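Local coordinates for conserved hypothetical protein (Streptococcus pneumoniae, PDB 4QDY) that is of unknown function but is built from two YbbR-like domains joined in tandem within an elongated, strand-rich chain, at residues T87-A90 and T91-I95; A152-P155 and T156-I160. All blocks are in the same frame, centred on the assembly; numbering follows the deposited sequence.

Contact 1. Residues T87-A90 and T91-I95; sequences TAVA and TPQKI
Ala90 and Gln93 meet across the kink made by the cis peptide bond between Thr91 and Pro92. The close-packed part lies around Ala90, which is buried. CB of Ala90 sits 3.6 Å from Pro92 O, and Ala90 O lies 3.3 Å from Pro92 C, since the cis bond folds the chain back over this peptide. The Gln93 side chain then passes beside the same carbonyl, with CG of Gln93 3.5 Å from Ala90 O; bent at chi2 (81°), it brings the amide end back along the preceding strand, beside Ala90 O.

The outer side is looser. Val89 reaches Gln93 through one branch alone, CG1 of Val89 lying 4.1 Å from Gln93 CG where the two exposed side chains cross obliquely. On the side of Pro92, Gln93 and Lys94, Phe187 of the second subunit packs against the chain.

Backbone bonding changes partner through the kink: Val89 and Thr91 pair with Val39 and Ser37 of strand 35-42, whereas Gln93 and Ile95 pair with Leu77 and Val75 of strand 71-80. The geometry is that of an irregular, cis-proline break within a long beta strand of a YbbR-like domain.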
loop_
_atom_site.group_PDB
_atom_site.type_symbol
_atom_site.label_atom_id
_atom_site.label_comp_id
_atom_site.label_asym_id
_atom_site.label_seq_id
_atom_site.Cartn_x
_atom_site.Cartn_y
_atom_site.Cartn_z
ATOM N N THR A 87 6.615 -25.919 -0.064
ATOM C CA THR A 87 7.622 -24.926 -0.444
ATOM C C THR A 87 6.875 -23.647 -0.832
ATOM O O THR A 87 5.930 -23.718 -1.620
ATOM C CB THR A 87 8.511 -25.491 -1.574
ATOM O OG1 THR A 87 9.176 -26.658 -1.095
ATOM C CG2 THR A 87 9.545 -24.488 -2.081
ATOM N N ALA A 88 7.275 -22.490 -0.269
ATOM C CA ALA A 88 6.626 -21.208 -0.557
ATOM C C ALA A 88 7.636 -20.146 -0.959
ATOM O O ALA A 88 8.649 -19.959 -0.277
ATOM C CB ALA A 88 5.843 -20.729 0.653
ATOM N N VAL A 89 7.360 -19.454 -2.077
ATOM C CA VAL A 89 8.203 -18.368 -2.578
ATOM C C VAL A 89 7.285 -17.184 -2.878
ATOM O O VAL A 89 6.385 -17.300 -3.716
ATOM C CB VAL A 89 9.094 -18.749 -3.801
ATOM C CG1 VAL A 89 9.994 -17.583 -4.200
ATOM C CG2 VAL A 89 9.946 -19.986 -3.521
ATOM N N ALA A 90 7.501 -16.059 -2.171
ATOM C CA ALA A 90 6.729 -14.829 -2.339
ATOM C C ALA A 90 7.116 -14.122 -3.635
ATOM O O ALA A 90 8.284 -14.154 -4.030
ATOM C CB ALA A 90 6.947 -13.908 -1.151
ATOM N N THR A 91 6.130 -13.486 -4.290
ATOM C CA THR A 91 6.284 -12.749 -5.544
ATOM C C THR A 91 5.799 -11.296 -5.311
ATOM O O THR A 91 4.584 -11.065 -5.282
ATOM C CB THR A 91 5.522 -13.474 -6.676
ATOM O OG1 THR A 91 5.983 -14.824 -6.765
ATOM C CG2 THR A 91 5.672 -12.789 -8.032
ATOM N N PRO A 92 6.702 -10.303 -5.109
ATOM C CA PRO A 92 8.177 -10.383 -5.101
ATOM C C PRO A 92 8.739 -10.895 -3.765
ATOM O O PRO A 92 8.026 -10.907 -2.760
ATOM C CB PRO A 92 8.591 -8.928 -5.344
ATOM C CG PRO A 92 7.508 -8.124 -4.689
ATOM C CD PRO A 92 6.240 -8.916 -4.894
ATOM N N GLN A 93 10.019 -11.322 -3.763
ATOM C CA GLN A 93 10.707 -11.843 -2.573
ATOM C C GLN A 93 11.074 -10.712 -1.609
ATOM O O GLN A 93 11.153 -10.944 -0.402
ATOM C CB GLN A 93 11.978 -12.636 -2.938
ATOM C CG GLN A 93 11.776 -13.920 -3.758
ATOM C CD GLN A 93 11.596 -13.723 -5.250
ATOM O OE1 GLN A 93 10.837 -12.870 -5.727
ATOM N NE2 GLN A 93 12.251 -14.568 -6.029
ATOM N N LYS A 94 11.321 -9.499 -2.146
ATOM C CA LYS A 94 11.683 -8.305 -1.376
ATOM C C LYS A 94 10.766 -7.132 -1.732
ATOM O O LYS A 94 10.317 -7.027 -2.877
ATOM C CB LYS A 94 13.154 -7.911 -1.616
ATOM C CG LYS A 94 14.178 -8.959 -1.198
ATOM C CD LYS A 94 15.609 -8.508 -1.472
ATOM C CE LYS A 94 16.613 -9.550 -1.036
ATOM N NZ LYS A 94 18.012 -9.109 -1.269
ATOM N N ILE A 95 10.493 -6.248 -0.755
ATOM C CA ILE A 95 9.659 -5.058 -0.971
ATOM C C ILE A 95 10.495 -3.807 -0.661
ATOM O O ILE A 95 11.367 -3.853 0.207
ATOM C CB ILE A 95 8.322 -5.068 -0.161
ATOM C CG1 ILE A 95 8.548 -5.059 1.382
ATOM C CG2 ILE A 95 7.412 -6.225 -0.617
ATOM C CD1 ILE A 95 7.302 -4.792 2.258
#

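Contact 2. Residues A152-P155 and T156-I160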
loop_
_atom_site.group_PDB
_atom_site.type_symbol
_atom_site.label_atom_id
_atom_site.label_comp_id
_atom_site.label_asym_id
_atom_site.label_seq_id
_atom_site.Cartn_x
_atom_site.Cartn_y
_atom_site.Cartn_z
ATOM N N ALA A 152 -12.094 16.556 -2.255
ATOM C CA ALA A 152 -13.264 15.738 -1.958
ATOM C C ALA A 152 -13.865 15.291 -3.285
ATOM O O ALA A 152 -14.852 15.855 -3.770
ATOM C CB ALA A 152 -14.254 16.518 -1.101
ATOM N N VAL A 153 -13.182 14.324 -3.916
ATOM C CA VAL A 153 -13.485 13.790 -5.243
ATOM C C VAL A 153 -14.707 12.833 -5.165
ATOM O O VAL A 153 -14.766 11.946 -4.312
ATOM C CB VAL A 153 -12.233 13.091 -5.871
ATOM C CG1 VAL A 153 -11.612 12.039 -4.948
ATOM C CG2 VAL A 153 -12.521 12.519 -7.257
ATOM N N LEU A 154 -15.679 13.054 -6.073
ATOM C CA LEU A 154 -16.892 12.250 -6.230
ATOM C C LEU A 154 -16.524 10.864 -6.784
ATOM O O LEU A 154 -15.788 10.809 -7.777
ATOM C CB LEU A 154 -17.885 12.986 -7.165
ATOM C CG LEU A 154 -19.181 12.264 -7.587
ATOM C CD1 LEU A 154 -20.140 12.092 -6.426
ATOM C CD2 LEU A 154 -19.890 13.029 -8.676
ATOM N N PRO A 155 -17.001 9.740 -6.180
ATOM C CA PRO A 155 -16.651 8.410 -6.714
ATOM C C PRO A 155 -17.067 8.258 -8.180
ATOM O O PRO A 155 -18.129 8.744 -8.575
ATOM C CB PRO A 155 -17.430 7.449 -5.810
ATOM C CG PRO A 155 -17.641 8.203 -4.551
ATOM C CD PRO A 155 -17.864 9.615 -4.988
ATOM N N THR A 156 -16.198 7.611 -8.982
ATOM C CA THR A 156 -16.334 7.389 -10.429
ATOM C C THR A 156 -17.705 6.754 -10.777
ATOM O O THR A 156 -18.305 7.129 -11.786
ATOM C CB THR A 156 -15.181 6.494 -10.919
ATOM O OG1 THR A 156 -13.942 7.018 -10.438
ATOM C CG2 THR A 156 -15.125 6.369 -12.437
ATOM N N SER A 157 -18.196 5.830 -9.926
ATOM C CA SER A 157 -19.466 5.118 -10.085
ATOM C C SER A 157 -20.697 6.032 -9.907
ATOM O O SER A 157 -21.775 5.692 -10.406
ATOM C CB SER A 157 -19.552 3.982 -9.070
ATOM O OG SER A 157 -19.460 4.458 -7.736
ATOM N N GLU A 158 -20.551 7.160 -9.183
ATOM C CA GLU A 158 -21.651 8.088 -8.899
ATOM C C GLU A 158 -21.894 9.066 -10.056
ATOM O O GLU A 158 -20.953 9.451 -10.754
ATOM C CB GLU A 158 -21.374 8.885 -7.613
ATOM C CG GLU A 158 -21.228 8.058 -6.340
ATOM C CD GLU A 158 -22.446 7.313 -5.821
ATOM O OE1 GLU A 158 -23.585 7.656 -6.213
ATOM O OE2 GLU A 158 -22.258 6.423 -4.962
ATOM N N ARG A 159 -23.166 9.478 -10.234
ATOM C CA ARG A 159 -23.622 10.415 -11.269
ATOM C C ARG A 159 -24.484 11.532 -10.672
ATOM O O ARG A 159 -25.269 11.275 -9.756
ATOM C CB ARG A 159 -24.428 9.677 -12.361
ATOM C CG ARG A 159 -23.657 8.657 -13.208
ATOM C CD ARG A 159 -22.663 9.291 -14.168
ATOM N NE ARG A 159 -21.993 8.294 -15.005
ATOM C CZ ARG A 159 -20.847 7.695 -14.692
ATOM N NH1 ARG A 159 -20.228 7.982 -13.554
ATOM N NH2 ARG A 159 -20.313 6.803 -15.516
ATOM N N ILE A 160 -24.355 12.760 -11.209
ATOM C CA ILE A 160 -25.146 13.915 -10.770
ATOM C C ILE A 160 -26.316 14.072 -11.759
ATOM O O ILE A 160 -26.133 14.559 -12.877
ATOM C CB ILE A 160 -24.288 15.219 -10.627
ATOM C CG1 ILE A 160 -23.038 15.035 -9.708
ATOM C CG2 ILE A 160 -25.139 16.432 -10.204
ATOM C CD1 ILE A 160 -23.275 14.686 -8.193
#
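Pro155 and Glu158 are the end residues of a type I beta turn, which bends the chain just after strand 149-153 in the second YbbR-like domain. The backbone bond that closes it runs from Glu158 N to Pro155 O, 3.0 Å long, with the donor well above the carbonyl plane of Pro155.

Apolar contacts run along the turn on the side of Leu154. This residue divides its two methyls between two partners: CD1 of Leu154 lies 3.6 Å from Glu158 CB, the side chains crossing at about a right angle, while CD2 meets Ile160 CD1 at 3.8 Å. CG of Leu154 stands anti to its backbone N (chi1 174°), which directs the branch toward both residues. The aliphatic part of Glu158 also lies against the proline ring, its CG 3.9 Å from Pro155 CB. Deeper in the domain, Leu154 packs on Met191 and Ile160 on Val193, both of strand 183-196, so the residues flanking the turn pack against that strand.

Polar contacts hold the outer side. Thr156 OG1 is hydrogen-bonded to Thr72 N of the second subunit, placing the first turn residue after Pro155 at the subunit interface. The bent Arg159 side chain returns over the turn, and its NH1 donates hydrogen bonds to two backbone carbonyls, Glu158 O at 3.2 Å and Thr156 O at 2.7 Å. Both oxygens lie close to the guanidinium plane; NH1 approaches Glu158 O from above its carbonyl plane and Thr156 O nearly end-on, with a C=O...N angle of 164°.

Overall arrangement
Contact 1 precedes contact 2 along the chain, and the two belong to different YbbR-like domains. Their centres are 37 Å apart, on opposite sides of the chain's centre, and their nearest atoms are separated by about 26 Å. A structural connection nevertheless exists: strand 87-113, which carries contact 1, runs on from the first domain into the second, where it pairs in parallel with strand 149-153, the strand that leads into contact 2. One long, interrupted strand thus ties the two halves of the chain together. Both contacts also touch the second subunit, so widely separated parts of the molecule take part in the dimeric assembly.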